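Local coordinates for protein kappa-carrageenase (PDB 5OCR) that probably hydrolyses kappa-carrageenan, a sulfated red-algal polysaccharide, through the family 16 glycoside hydrolase domain contained in this chain, at residues Y127-V141 with L162-W176. Numbering follows the deposited sequence.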
loop_
_atom_site.group_PDB
_atom_site.type_symbol
_atom_site.label_atom_id
_atom_site.label_comp_id
_atom_site.label_asym_id
_atom_site.label_seq_id
_atom_site.Cartn_x
_atom_site.Cartn_y
_atom_site.Cartn_z
ATOM N N TYR A 127 0.812 17.790 -12.959
ATOM C CA TYR A 127 2.041 18.431 -13.418
ATOM C C TYR A 127 1.857 19.862 -13.774
ATOM O O TYR A 127 2.850 20.499 -14.124
ATOM C CB TYR A 127 2.692 17.695 -14.585
ATOM C CG TYR A 127 3.456 16.471 -14.146
ATOM C CD1 TYR A 127 4.812 16.545 -13.778
ATOM C CD2 TYR A 127 2.822 15.214 -14.112
ATOM C CE1 TYR A 127 5.537 15.427 -13.376
ATOM C CE2 TYR A 127 3.528 14.116 -13.673
ATOM C CZ TYR A 127 4.885 14.210 -13.318
ATOM O OH TYR A 127 5.532 13.082 -12.860
ATOM N N SER A 128 0.640 20.387 -13.579
ATOM C CA SER A 128 0.305 21.804 -13.866
ATOM C C SER A 128 0.569 22.816 -12.743
ATOM O O SER A 128 0.477 24.070 -12.946
ATOM C CB SER A 128 -1.133 21.955 -14.330
ATOM O OG SER A 128 -2.027 22.074 -13.246
ATOM N N VAL A 129 0.891 22.307 -11.568
ATOM C CA VAL A 129 0.956 23.114 -10.389
ATOM C C VAL A 129 2.233 23.974 -10.483
ATOM O O VAL A 129 3.145 23.732 -11.327
ATOM C CB VAL A 129 0.955 22.235 -9.143
ATOM C CG1 VAL A 129 -0.220 21.287 -9.219
ATOM C CG2 VAL A 129 2.201 21.349 -9.102
ATOM N N ALA A 130 2.261 24.975 -9.647
ATOM C CA ALA A 130 3.290 25.986 -9.659
ATOM C C ALA A 130 4.579 25.484 -9.016
ATOM O O ALA A 130 4.606 24.406 -8.376
ATOM C CB ALA A 130 2.769 27.208 -8.916
ATOM N N ASN A 131 5.690 26.236 -9.241
ATOM C CA ASN A 131 6.972 25.855 -8.673
ATOM C C ASN A 131 6.868 25.619 -7.154
ATOM O O ASN A 131 6.357 26.425 -6.412
ATOM C CB ASN A 131 8.000 26.974 -8.941
ATOM C CG ASN A 131 9.410 26.540 -8.676
ATOM O OD1 ASN A 131 9.818 25.423 -9.026
ATOM N ND2 ASN A 131 10.190 27.436 -8.144
ATOM N N GLY A 132 7.362 24.479 -6.713
ATOM C CA GLY A 132 7.441 24.176 -5.288
ATOM C C GLY A 132 6.164 23.455 -4.825
ATOM O O GLY A 132 6.095 22.987 -3.653
ATOM N N GLU A 133 5.138 23.403 -5.678
ATOM C CA GLU A 133 3.899 22.794 -5.257
ATOM C C GLU A 133 3.933 21.308 -5.461
ATOM O O GLU A 133 4.763 20.793 -6.237
ATOM C CB GLU A 133 2.707 23.429 -5.996
ATOM C CG GLU A 133 2.505 24.935 -5.677
ATOM C CD GLU A 133 2.446 25.321 -4.196
ATOM O OE1 GLU A 133 2.217 24.467 -3.318
ATOM O OE2 GLU A 133 2.633 26.532 -3.897
ATOM N N THR A 134 2.993 20.591 -4.835
ATOM C CA THR A 134 2.980 19.097 -4.908
ATOM C C THR A 134 2.274 18.638 -6.147
ATOM O O THR A 134 1.159 19.056 -6.373
ATOM C CB THR A 134 2.198 18.585 -3.679
ATOM O OG1 THR A 134 2.882 18.998 -2.497
ATOM C CG2 THR A 134 2.125 17.007 -3.661
ATOM N N VAL A 135 2.945 17.808 -6.936
ATOM C CA VAL A 135 2.393 17.153 -8.139
ATOM C C VAL A 135 1.675 15.861 -7.713
ATOM O O VAL A 135 0.658 15.519 -8.275
ATOM C CB VAL A 135 3.623 16.844 -9.035
ATOM C CG1 VAL A 135 3.309 15.892 -10.205
ATOM C CG2 VAL A 135 4.203 18.176 -9.532
ATOM N N TYR A 136 2.269 15.141 -6.754
ATOM C CA TYR A 136 1.769 13.799 -6.437
ATOM C C TYR A 136 2.022 13.586 -4.947
ATOM O O TYR A 136 3.104 13.945 -4.448
ATOM C CB TYR A 136 2.597 12.787 -7.225
ATOM C CG TYR A 136 2.375 11.305 -6.767
ATOM C CD1 TYR A 136 1.248 10.629 -7.162
ATOM C CD2 TYR A 136 3.302 10.654 -5.931
ATOM C CE1 TYR A 136 1.043 9.260 -6.809
ATOM C CE2 TYR A 136 3.148 9.302 -5.603
ATOM C CZ TYR A 136 1.978 8.642 -5.963
ATOM O OH TYR A 136 1.796 7.277 -5.614
ATOM N N SER A 137 1.038 13.025 -4.249
ATOM C CA SER A 137 1.131 12.765 -2.779
ATOM C C SER A 137 0.851 11.273 -2.530
ATOM O O SER A 137 -0.229 10.783 -3.031
ATOM C CB SER A 137 -0.006 13.545 -2.074
ATOM O OG SER A 137 0.369 14.895 -1.948
ATOM N N GLU A 138 1.700 10.588 -1.737
ATOM C CA GLU A 138 1.439 9.193 -1.428
ATOM C C GLU A 138 1.790 9.022 0.066
ATOM O O GLU A 138 2.869 9.373 0.446
ATOM C CB GLU A 138 2.325 8.296 -2.248
ATOM C CG GLU A 138 2.145 6.831 -1.835
ATOM C CD GLU A 138 3.011 5.908 -2.684
ATOM O OE1 GLU A 138 3.253 6.272 -3.878
ATOM O OE2 GLU A 138 3.417 4.807 -2.190
ATOM N N ILE A 139 0.873 8.459 0.838
ATOM C CA ILE A 139 1.131 8.047 2.219
ATOM C C ILE A 139 0.984 6.513 2.303
ATOM O O ILE A 139 -0.118 5.940 2.100
ATOM C CB ILE A 139 0.061 8.708 3.173
ATOM C CG1 ILE A 139 0.137 10.251 3.071
ATOM C CG2 ILE A 139 0.338 8.150 4.612
ATOM C CD1 ILE A 139 -0.882 10.950 3.973
ATOM N N ASP A 140 2.064 5.841 2.685
ATOM C CA ASP A 140 1.990 4.367 2.880
ATOM C C ASP A 140 1.619 4.155 4.331
ATOM O O ASP A 140 2.410 4.443 5.202
ATOM C CB ASP A 140 3.332 3.717 2.520
ATOM C CG ASP A 140 3.649 3.848 1.116
ATOM O OD1 ASP A 140 2.749 4.162 0.272
ATOM O OD2 ASP A 140 4.804 3.737 0.812
ATOM N N VAL A 141 0.423 3.644 4.591
ATOM C CA VAL A 141 0.103 3.357 5.957
ATOM C C VAL A 141 0.901 2.162 6.476
ATOM O O VAL A 141 1.432 2.193 7.595
ATOM C CB VAL A 141 -1.389 3.059 6.116
ATOM C CG1 VAL A 141 -1.637 2.737 7.641
ATOM C CG2 VAL A 141 -2.188 4.253 5.539
ATOM N N LEU A 162 6.698 2.318 6.550
ATOM C CA LEU A 162 5.545 3.161 6.721
ATOM C C LEU A 162 5.918 4.508 6.091
ATOM O O LEU A 162 5.858 5.530 6.744
ATOM C CB LEU A 162 5.056 3.282 8.185
ATOM C CG LEU A 162 4.999 1.956 8.978
ATOM C CD1 LEU A 162 6.310 1.713 9.758
ATOM C CD2 LEU A 162 3.904 2.121 10.017
ATOM N N ASN A 163 6.168 4.558 4.774
ATOM C CA ASN A 163 6.882 5.706 4.186
ATOM C C ASN A 163 6.006 6.725 3.480
ATOM O O ASN A 163 4.872 6.405 3.204
ATOM C CB ASN A 163 7.799 5.163 3.077
ATOM C CG ASN A 163 8.902 4.330 3.668
ATOM O OD1 ASN A 163 9.309 4.565 4.799
ATOM N ND2 ASN A 163 9.467 3.452 2.896
ATOM N N LEU A 164 6.521 7.947 3.344
ATOM C CA LEU A 164 5.847 8.955 2.522
ATOM C C LEU A 164 6.580 9.151 1.201
ATOM O O LEU A 164 7.806 9.084 1.157
ATOM C CB LEU A 164 5.952 10.317 3.190
ATOM C CG LEU A 164 5.204 10.364 4.535
ATOM C CD1 LEU A 164 5.599 11.601 5.363
ATOM C CD2 LEU A 164 3.723 10.178 4.414
ATOM N N HIS A 165 5.828 9.476 0.145
ATOM C CA HIS A 165 6.458 9.685 -1.186
ATOM C C HIS A 165 5.755 10.893 -1.764
ATOM O O HIS A 165 4.573 11.100 -1.543
ATOM C CB HIS A 165 6.202 8.535 -2.153
ATOM C CG HIS A 165 6.717 7.207 -1.698
ATOM N ND1 HIS A 165 7.863 6.645 -2.221
ATOM C CD2 HIS A 165 6.227 6.315 -0.740
ATOM C CE1 HIS A 165 8.076 5.455 -1.619
ATOM N NE2 HIS A 165 7.058 5.254 -0.718
ATOM N N ALA A 166 6.515 11.723 -2.476
ATOM C CA ALA A 166 5.864 12.794 -3.251
ATOM C C ALA A 166 6.627 13.141 -4.519
ATOM O O ALA A 166 7.756 12.828 -4.677
ATOM C CB ALA A 166 5.768 14.072 -2.403
ATOM N N VAL A 167 5.963 13.879 -5.429
ATOM C CA VAL A 167 6.713 14.540 -6.505
ATOM C C VAL A 167 6.385 16.009 -6.316
ATOM O O VAL A 167 5.235 16.333 -6.023
ATOM C CB VAL A 167 6.098 14.116 -7.867
ATOM C CG1 VAL A 167 6.724 14.906 -9.060
ATOM C CG2 VAL A 167 6.345 12.612 -8.061
ATOM N N VAL A 168 7.411 16.860 -6.407
ATOM C CA VAL A 168 7.265 18.312 -6.172
ATOM C C VAL A 168 7.731 19.002 -7.434
ATOM O O VAL A 168 8.756 18.571 -8.009
ATOM C CB VAL A 168 8.101 18.691 -4.957
ATOM C CG1 VAL A 168 8.102 20.225 -4.758
ATOM C CG2 VAL A 168 7.433 18.047 -3.761
ATOM N N LYS A 169 7.021 20.059 -7.881
ATOM C CA LYS A 169 7.478 20.746 -9.083
ATOM C C LYS A 169 8.729 21.581 -8.769
ATOM O O LYS A 169 8.763 22.347 -7.790
ATOM C CB LYS A 169 6.342 21.567 -9.710
ATOM C CG LYS A 169 6.861 22.766 -10.499
ATOM C CD LYS A 169 6.028 23.103 -11.690
ATOM C CE LYS A 169 5.987 21.988 -12.714
ATOM N NZ LYS A 169 4.781 22.414 -13.413
ATOM N N GLU A 170 9.810 21.349 -9.552
ATOM C CA GLU A 170 11.085 22.113 -9.384
ATOM C C GLU A 170 11.678 22.408 -10.736
ATOM O O GLU A 170 11.922 21.474 -11.483
ATOM C CB GLU A 170 12.168 21.401 -8.553
ATOM C CG GLU A 170 11.789 21.083 -7.133
ATOM C CD GLU A 170 12.943 20.401 -6.368
ATOM O OE1 GLU A 170 14.026 20.099 -6.954
ATOM O OE2 GLU A 170 12.732 20.151 -5.166
ATOM N N ASN A 171 11.857 23.712 -11.009
ATOM C CA ASN A 171 12.487 24.204 -12.285
ATOM C C ASN A 171 11.840 23.528 -13.453
ATOM O O ASN A 171 12.526 23.085 -14.398
ATOM C CB ASN A 171 13.979 23.896 -12.366
ATOM C CG ASN A 171 14.716 24.337 -11.141
ATOM O OD1 ASN A 171 14.691 25.525 -10.795
ATOM N ND2 ASN A 171 15.377 23.389 -10.458
ATOM N N GLY A 172 10.523 23.378 -13.380
ATOM C CA GLY A 172 9.793 22.979 -14.560
ATOM C C GLY A 172 9.470 21.492 -14.629
ATOM O O GLY A 172 8.683 21.102 -15.475
ATOM N N GLN A 173 10.141 20.731 -13.770
ATOM C CA GLN A 173 10.191 19.251 -13.762
ATOM C C GLN A 173 9.421 18.744 -12.548
ATOM O O GLN A 173 9.416 19.433 -11.463
ATOM C CB GLN A 173 11.660 18.748 -13.598
ATOM C CG GLN A 173 12.748 19.313 -14.526
ATOM C CD GLN A 173 12.346 19.295 -15.989
ATOM O OE1 GLN A 173 12.103 18.220 -16.569
ATOM N NE2 GLN A 173 12.259 20.508 -16.608
ATOM N N GLY A 174 8.825 17.558 -12.636
ATOM C CA GLY A 174 8.309 16.984 -11.338
ATOM C C GLY A 174 9.463 16.181 -10.771
ATOM O O GLY A 174 9.911 15.220 -11.408
ATOM N N VAL A 175 9.966 16.555 -9.592
ATOM C CA VAL A 175 11.070 15.887 -8.957
ATOM C C VAL A 175 10.548 14.966 -7.837
ATOM O O VAL A 175 9.838 15.397 -6.925
ATOM C CB VAL A 175 12.049 16.929 -8.377
ATOM C CG1 VAL A 175 13.192 16.260 -7.548
ATOM C CG2 VAL A 175 12.631 17.739 -9.537
ATOM N N TRP A 176 10.897 13.679 -7.931
ATOM C CA TRP A 176 10.556 12.709 -6.884
ATOM C C TRP A 176 11.268 13.011 -5.566
ATOM O O TRP A 176 12.506 13.249 -5.508
ATOM C CB TRP A 176 10.934 11.304 -7.346
ATOM C CG TRP A 176 9.854 10.734 -8.237
ATOM C CD1 TRP A 176 9.812 10.732 -9.621
ATOM C CD2 TRP A 176 8.633 10.055 -7.793
ATOM N NE1 TRP A 176 8.656 10.116 -10.074
ATOM C CE2 TRP A 176 7.918 9.671 -8.995
ATOM C CE3 TRP A 176 8.069 9.761 -6.545
ATOM C CZ2 TRP A 176 6.668 9.008 -8.944
ATOM C CZ3 TRP A 176 6.839 9.044 -6.501
ATOM C CH2 TRP A 176 6.148 8.710 -7.681
HETATM O O HOH W 1 5.972 2.119 3.274
#
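Glu138 and His165 run side by side from a hydrogen-bonded pair of antiparallel strands, carboxylate and imidazole turned only 28° apart, with OE2 of Glu138 3.5 Å from CD2 of His165. CG of Glu138 lies anti to the backbone N (chi1 175°) and the chain stays extended beyond it, which carries the carboxylate out alongside the ring. Asp140 comes at the imidazole from another direction: its OD2 sits at the ring edge, 3.1 Å from NE2 of His165, in a weak, bent hydrogen bond. A water linking this OD2 to the backbone N of Asn163 gives the carboxylate a second tie. The other oxygen of Glu138, OE1, lies in the plane of the Tyr136 ring and takes a very short bond of 2.5 Å from the Tyr136 OH; OE2 also binds a glycerol. Were this glutamate an alanine, the Tyr136 hydroxyl would probably lose its acceptor and the His165 ring the carboxylate that flanks it. The sequence here fits the start of the Glu-x-Asp-x-x-Glu signature of family 16 enzymes, whose jellyroll carries it on a strand lining the substrate cleft. On the reverse side, facing strands 200-207 and 211-216, CG1 of Ile139 packs 3.8 Å from Leu164 CD2. Farther along, a classic beta bulge turns both Val135 N and Tyr136 N onto Val167 O, from the same face of its carbonyl plane. The Tyr136 ring meets Trp176 obliquely, planes 60° apart, CE2 of Tyr136 3.7 Å from CH2 of Trp176, while Val167 CG2 covers the centre of one indole face. Val135 CG1 likewise sits over the Tyr127 ring. In one of two deposited conformers, Lys169 bends back so that its NZ bonds Tyr127 O (2.8 Å) and Val129 O.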